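Local structure of proteasome protein (Corynebacterium glutamicum ATCC 13032, 2P90) at the interface of chains A and B. The protein is of unknown function but belongs to the PAC2 family, which includes proteasome assembly chaperones, and is found as three copies in the deposited assembly. Coordinates in Å, arbitrary orientation; residue numbers count along the deposited sequence, not the author numbering. Chains: chain A/B, Hypothetical protein Cgl1923.

Contact 1: the interface of chains A and B. Residues chain A 78, 81-83; chain B 155-158, 168, 170, 184.
The tip of a beta-hairpin from chain A, formed by strands 76-78 and 83-86 and the turn between them, docks against strand 153-157 of chain B. A:Asn81, in the turn, makes the main polar link with both its backbone and its side chain. Its backbone has positive phi (42°), a left-handed conformation that asparagine tolerates better than most residues. The carbonyl O of A:Asn81 accepts from the amide N of B:Gly157 at 2.8 Å; the bond is fairly straight, although the donor lies above the carbonyl plane. B:Gly157 also has positive phi, which glycine, lacking a side chain, adopts easily. With CG anti to the carbonyl carbon (chi1 -62°), the side-chain amide of A:Asn81 turns toward the same strand, and its ND2 donates to the backbone O of B:Ala155 at 2.8 Å. That oxygen sits in the amide plane and is met nearly along its C=O axis. The two bonds straddle B:His156, giving a short, strand-like pairing in which one link is a side chain. Beside the amide, B:Asp170 crosses at about a right angle, its CB packing 3.4 Å from CG of A:Asn81.

The face of the B:His156 imidazole supplies a flat surface for two methyls. Its CG takes the crowded position between backbone N and carbonyl carbon (chi1 59°), and the chain A methyls meet the same face near opposite parts of the rim. CG2 of A:Val83 lies 4.0 Å from CE1, and CD1 of A:Ile78 lies 4.1 Å from CD2 of B:His156. On chain B itself, the carboxylate OE1 of B:Glu184 is 3.2 Å from ND1 of B:His156, a proximity that may favour a charged imidazole. A less comfortable pair is OE1 of A:Glu82 and the carbonyl O of B:Gly157, 3.1 Å apart: both would normally accept, so repulsion is likely unless the carboxylate carries a proton.

In the fold, the projecting hairpin of chain A thus reaches the end of strand 153-157, beside helix 179-189 of chain B.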
loop_
_atom_site.group_PDB
_atom_site.type_symbol
_atom_site.label_atom_id
_atom_site.label_comp_id
_atom_site.label_asym_id
_atom_site.label_seq_id
_atom_site.Cartn_x
_atom_site.Cartn_y
_atom_site.Cartn_z
ATOM N N ILE A 78 5.103 23.987 2.870
ATOM C CA ILE A 78 4.656 24.996 3.840
ATOM C C ILE A 78 5.714 26.123 3.945
ATOM O O ILE A 78 6.891 25.858 4.245
ATOM C CB ILE A 78 4.439 24.399 5.259
ATOM C CG1 ILE A 78 3.260 23.409 5.271
ATOM C CG2 ILE A 78 4.236 25.538 6.296
ATOM C CD1 ILE A 78 3.393 22.299 6.310
ATOM N N ASN A 81 4.273 30.207 7.360
ATOM C CA ASN A 81 3.226 29.467 8.089
ATOM C C ASN A 81 1.897 29.303 7.332
ATOM O O ASN A 81 0.808 29.496 7.870
ATOM C CB ASN A 81 3.062 30.016 9.513
ATOM C CG ASN A 81 4.338 29.865 10.330
ATOM O OD1 ASN A 81 5.277 30.638 10.159
ATOM N ND2 ASN A 81 4.389 28.851 11.207
ATOM N N GLU A 82 2.023 28.931 6.061
ATOM C CA GLU A 82 0.876 28.685 5.209
ATOM C C GLU A 82 1.159 27.488 4.297
ATOM O O GLU A 82 2.312 27.228 3.922
ATOM C CB GLU A 82 0.597 29.925 4.370
ATOM C CG GLU A 82 -0.817 30.016 3.805
ATOM C CD GLU A 82 -1.803 30.740 4.731
ATOM O OE1 GLU A 82 -1.393 31.703 5.435
ATOM O OE2 GLU A 82 -2.999 30.360 4.732
ATOM N N VAL A 83 0.113 26.752 3.941
ATOM C CA VAL A 83 0.274 25.714 2.923
ATOM C C VAL A 83 0.278 26.425 1.568
ATOM O O VAL A 83 -0.732 27.007 1.165
ATOM C CB VAL A 83 -0.834 24.595 2.980
ATOM C CG1 VAL A 83 -0.578 23.583 1.901
ATOM C CG2 VAL A 83 -0.879 23.906 4.340
ATOM N N ALA B 155 1.920 26.314 14.626
ATOM C CA ALA B 155 0.718 26.458 13.816
ATOM C C ALA B 155 1.015 26.993 12.419
ATOM O O ALA B 155 2.021 27.721 12.215
ATOM C CB ALA B 155 -0.347 27.315 14.530
ATOM N N HIS B 156 0.186 26.556 11.457
ATOM C CA HIS B 156 0.149 27.115 10.114
ATOM C C HIS B 156 -1.292 27.267 9.664
ATOM O O HIS B 156 -2.190 26.623 10.199
ATOM C CB HIS B 156 0.990 26.308 9.116
ATOM C CG HIS B 156 0.574 24.874 8.971
ATOM N ND1 HIS B 156 -0.550 24.486 8.266
ATOM C CD2 HIS B 156 1.151 23.733 9.420
ATOM C CE1 HIS B 156 -0.656 23.167 8.315
ATOM N NE2 HIS B 156 0.356 22.690 9.020
ATOM N N GLY B 157 -1.517 28.124 8.681
ATOM C CA GLY B 157 -2.865 28.433 8.248
ATOM C C GLY B 157 -3.153 29.936 8.278
ATOM O O GLY B 157 -2.225 30.755 8.295
ATOM N N ASN B 158 -4.444 30.281 8.278
ATOM C CA ASN B 158 -4.894 31.661 8.167
ATOM C C ASN B 158 -5.761 32.090 9.366
ATOM O O ASN B 158 -6.344 33.173 9.355
ATOM C CB ASN B 158 -5.625 31.884 6.824
ATOM C CG ASN B 158 -6.946 31.106 6.720
ATOM O OD1 ASN B 158 -7.501 30.645 7.732
ATOM N ND2 ASN B 158 -7.459 30.967 5.493
ATOM N N SER B 168 5.888 28.908 17.214
ATOM C CA SER B 168 5.918 28.561 15.777
ATOM C C SER B 168 6.772 29.467 14.887
ATOM O O SER B 168 6.291 29.980 13.867
ATOM C CB SER B 168 4.499 28.532 15.228
ATOM O OG SER B 168 4.009 29.844 15.114
ATOM N N ASP B 170 8.794 29.847 12.146
ATOM C CA ASP B 170 8.861 28.971 11.000
ATOM C C ASP B 170 9.525 29.614 9.770
ATOM O O ASP B 170 9.714 30.832 9.705
ATOM C CB ASP B 170 7.450 28.448 10.665
ATOM C CG ASP B 170 7.150 27.029 11.247
ATOM O OD1 ASP B 170 7.618 26.674 12.364
ATOM O OD2 ASP B 170 6.398 26.278 10.572
ATOM N N GLU B 184 -6.635 21.299 3.904
ATOM C CA GLU B 184 -6.199 22.635 4.316
ATOM C C GLU B 184 -6.042 23.531 3.112
ATOM O O GLU B 184 -6.642 24.590 3.080
ATOM C CB GLU B 184 -4.872 22.609 5.077
ATOM C CG GLU B 184 -4.984 22.089 6.482
ATOM C CD GLU B 184 -3.764 22.433 7.275
ATOM O OE1 GLU B 184 -3.481 23.662 7.394
ATOM O OE2 GLU B 184 -3.104 21.512 7.797
#

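Contact 2: the interface of chains A and B. Residues chain A 69-70, 73-76, 86; chain B 34-35, 111, 116, 176-179.
Two aromatic side chains form the apolar centre: A:Tyr69, opening helix 69-72, and B:Trp116, opening helix 116-129. Coming from opposite directions, they overlap face on face with planes 15° apart, the phenol centroid of A:Tyr69 4.6 Å from the five-membered-ring centroid of B:Trp116. CB of A:Tyr69 sits over the indole, 3.3 Å from the six-membered centroid of B:Trp116, whose own CB lies over the phenol face. The broad indole suits this place because its opposite face also packs on backbone atoms of B:Ser178 and B:Ala179. Flexible A:Met86, extended beyond CG, crosses it at about a right angle and brings CE to 3.8 Å from CZ3 of B:Trp116.

Farther out, A:Arg73 bends at chi2 and chi3, and the CD1 edge of B:Tyr35 lies over the centre of one guanidinium face, the planes 41° apart. A:Arg73 grips one oxygen side-on: NE donates to B:Gly177 O at 2.8 Å, nearly along the C=O axis, and NH2 to an in-plane lone pair. End-on, A:Arg73 salt-bridges B:Glu111 on its syn lone pairs, NH1 2.9 Å from OE1 and NH2 reaching OE2 and OE1. A:Arg70 NE adds a second salt bridge, to OE1 from above the carboxylate plane, so both arginines grip that oxygen; A:Arg70 NH2 donates to B:Gly34 O at 3.0 Å. OE2 of B:Glu111 is steadied on its anti lone pair by the backbone N of B:Ala179, 3.0 Å away.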
loop_
_atom_site.group_PDB
_atom_site.type_symbol
_atom_site.label_atom_id
_atom_site.label_comp_id
_atom_site.label_asym_id
_atom_site.label_seq_id
_atom_site.Cartn_x
_atom_site.Cartn_y
_atom_site.Cartn_z
ATOM N N TYR A 69 -2.830 7.310 -2.267
ATOM C CA TYR A 69 -2.149 8.524 -1.844
ATOM C C TYR A 69 -1.278 8.366 -0.597
ATOM O O TYR A 69 -0.226 8.972 -0.515
ATOM C CB TYR A 69 -3.168 9.620 -1.607
ATOM C CG TYR A 69 -3.844 10.191 -2.837
ATOM C CD1 TYR A 69 -3.293 11.283 -3.513
ATOM C CD2 TYR A 69 -5.066 9.683 -3.277
ATOM C CE1 TYR A 69 -3.947 11.859 -4.637
ATOM C CE2 TYR A 69 -5.700 10.218 -4.393
ATOM C CZ TYR A 69 -5.153 11.317 -5.049
ATOM O OH TYR A 69 -5.809 11.846 -6.129
ATOM N N ARG A 70 -1.711 7.552 0.362
ATOM C CA ARG A 70 -0.895 7.251 1.555
ATOM C C ARG A 70 0.347 6.530 1.142
ATOM O O ARG A 70 1.346 6.620 1.846
ATOM C CB ARG A 70 -1.655 6.451 2.622
ATOM C CG ARG A 70 -2.634 7.351 3.414
ATOM C CD ARG A 70 -3.374 6.646 4.536
ATOM N NE ARG A 70 -2.510 6.442 5.683
ATOM C CZ ARG A 70 -1.938 5.282 6.016
ATOM N NH1 ARG A 70 -2.162 4.194 5.304
ATOM N NH2 ARG A 70 -1.136 5.211 7.074
ATOM N N ARG A 73 2.087 9.977 -1.054
ATOM C CA ARG A 73 2.201 11.192 -0.193
ATOM C C ARG A 73 2.848 12.352 -1.004
ATOM O O ARG A 73 3.998 12.735 -0.754
ATOM C CB ARG A 73 2.900 10.937 1.183
ATOM C CG ARG A 73 2.539 9.643 1.948
ATOM C CD ARG A 73 2.572 9.684 3.511
ATOM N NE ARG A 73 1.391 10.431 3.860
ATOM C CZ ARG A 73 0.356 10.056 4.601
ATOM N NH1 ARG A 73 0.318 8.934 5.292
ATOM N NH2 ARG A 73 -0.649 10.918 4.678
ATOM N N PRO A 74 2.130 12.842 -2.040
ATOM C CA PRO A 74 2.673 13.906 -2.873
ATOM C C PRO A 74 3.023 15.174 -2.060
ATOM O O PRO A 74 2.220 15.657 -1.265
ATOM C CB PRO A 74 1.574 14.159 -3.923
ATOM C CG PRO A 74 0.392 13.532 -3.431
ATOM C CD PRO A 74 0.797 12.422 -2.504
ATOM N N VAL A 75 4.247 15.651 -2.285
ATOM C CA VAL A 75 4.939 16.636 -1.474
ATOM C C VAL A 75 4.179 17.961 -1.359
ATOM O O VAL A 75 3.613 18.487 -2.335
ATOM C CB VAL A 75 6.348 16.873 -2.043
ATOM C CG1 VAL A 75 6.937 18.111 -1.464
ATOM C CG2 VAL A 75 7.248 15.677 -1.700
ATOM N N VAL A 76 4.145 18.442 -0.121
ATOM C CA VAL A 76 3.518 19.686 0.250
ATOM C C VAL A 76 4.627 20.674 0.691
ATOM O O VAL A 76 5.572 20.317 1.459
ATOM C CB VAL A 76 2.532 19.453 1.427
ATOM C CG1 VAL A 76 2.022 20.780 2.005
ATOM C CG2 VAL A 76 1.395 18.532 1.027
ATOM N N MET A 86 1.016 21.934 -3.134
ATOM C CA MET A 86 0.961 20.466 -3.090
ATOM C C MET A 86 1.260 19.889 -4.496
ATOM O O MET A 86 0.652 20.340 -5.482
ATOM C CB MET A 86 -0.398 19.980 -2.573
ATOM C CG MET A 86 -0.418 18.479 -2.274
ATOM S SD MET A 86 -1.835 17.952 -1.296
ATOM C CE MET A 86 -1.471 16.211 -1.063
ATOM N N GLY B 34 -2.829 8.044 10.997
ATOM C CA GLY B 34 -2.135 7.411 9.886
ATOM C C GLY B 34 -1.035 8.229 9.239
ATOM O O GLY B 34 -0.264 7.719 8.406
ATOM N N TYR B 35 -0.934 9.487 9.641
ATOM C CA TYR B 35 0.037 10.396 9.057
ATOM C C TYR B 35 1.076 10.895 10.056
ATOM O O TYR B 35 2.271 10.592 9.916
ATOM C CB TYR B 35 -0.678 11.574 8.383
ATOM C CG TYR B 35 0.276 12.612 7.876
ATOM C CD1 TYR B 35 1.292 12.268 6.956
ATOM C CD2 TYR B 35 0.207 13.926 8.321
ATOM C CE1 TYR B 35 2.183 13.205 6.469
ATOM C CE2 TYR B 35 1.127 14.891 7.847
ATOM C CZ TYR B 35 2.097 14.517 6.917
ATOM O OH TYR B 35 2.994 15.450 6.432
ATOM N N GLU B 111 -6.925 8.325 8.488
ATOM C CA GLU B 111 -6.627 9.098 7.278
ATOM C C GLU B 111 -6.955 8.193 6.076
ATOM O O GLU B 111 -6.447 7.083 6.026
ATOM C CB GLU B 111 -5.136 9.479 7.223
ATOM C CG GLU B 111 -4.704 10.035 5.877
ATOM C CD GLU B 111 -3.229 10.369 5.774
ATOM O OE1 GLU B 111 -2.366 9.536 6.164
ATOM O OE2 GLU B 111 -2.934 11.484 5.268
ATOM N N TRP B 116 -8.133 11.252 -2.152
ATOM C CA TRP B 116 -7.935 12.504 -1.419
ATOM C C TRP B 116 -8.708 13.727 -2.016
ATOM O O TRP B 116 -9.215 14.541 -1.257
ATOM C CB TRP B 116 -6.455 12.810 -1.260
ATOM C CG TRP B 116 -5.733 11.954 -0.231
ATOM C CD1 TRP B 116 -6.237 10.872 0.502
ATOM C CD2 TRP B 116 -4.374 12.084 0.152
ATOM N NE1 TRP B 116 -5.252 10.346 1.312
ATOM C CE2 TRP B 116 -4.102 11.067 1.116
ATOM C CE3 TRP B 116 -3.342 12.945 -0.235
ATOM C CZ2 TRP B 116 -2.845 10.917 1.703
ATOM C CZ3 TRP B 116 -2.075 12.774 0.342
ATOM C CH2 TRP B 116 -1.845 11.777 1.291
ATOM N N PRO B 176 5.972 15.273 3.480
ATOM C CA PRO B 176 5.148 14.362 2.681
ATOM C C PRO B 176 3.652 14.764 2.800
ATOM O O PRO B 176 3.188 15.233 3.864
ATOM C CB PRO B 176 5.469 12.971 3.266
ATOM C CG PRO B 176 6.839 13.157 4.045
ATOM C CD PRO B 176 6.670 14.584 4.588
ATOM N N GLY B 177 2.925 14.637 1.702
ATOM C CA GLY B 177 1.546 15.037 1.687
ATOM C C GLY B 177 0.643 14.183 2.548
ATOM O O GLY B 177 0.965 13.022 2.876
ATOM N N SER B 178 -0.476 14.787 2.947
ATOM C CA SER B 178 -1.504 14.058 3.643
ATOM C C SER B 178 -2.889 14.526 3.220
ATOM O O SER B 178 -3.038 15.533 2.541
ATOM C CB SER B 178 -1.316 14.154 5.148
ATOM O OG SER B 178 -1.839 15.358 5.648
ATOM N N ALA B 179 -3.896 13.750 3.584
ATOM C CA ALA B 179 -5.251 14.072 3.247
ATOM C C ALA B 179 -5.661 15.349 3.940
ATOM O O ALA B 179 -6.366 16.174 3.349
ATOM C CB ALA B 179 -6.178 12.927 3.652
#

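Contacts 1 and 2 lie about 16 Å apart, measured between the centres of their C-alpha atoms, along one continuous arm of chain A. Strands 76-78 and 83-86 contribute to both: contact 1 takes the tip of the hairpin, contact 2 its base and the preceding helix 69-72. On chain B, helix 179-189 touches chain A through B:Glu184 in contact 1, while in contact 2 its first residue mainly steadies B:Glu111. Since different surfaces of the two copies meet and the interface is not an exact two-fold, the same embrace could pass from copy to copy in the deposited trimer, which may or may not be the biological form.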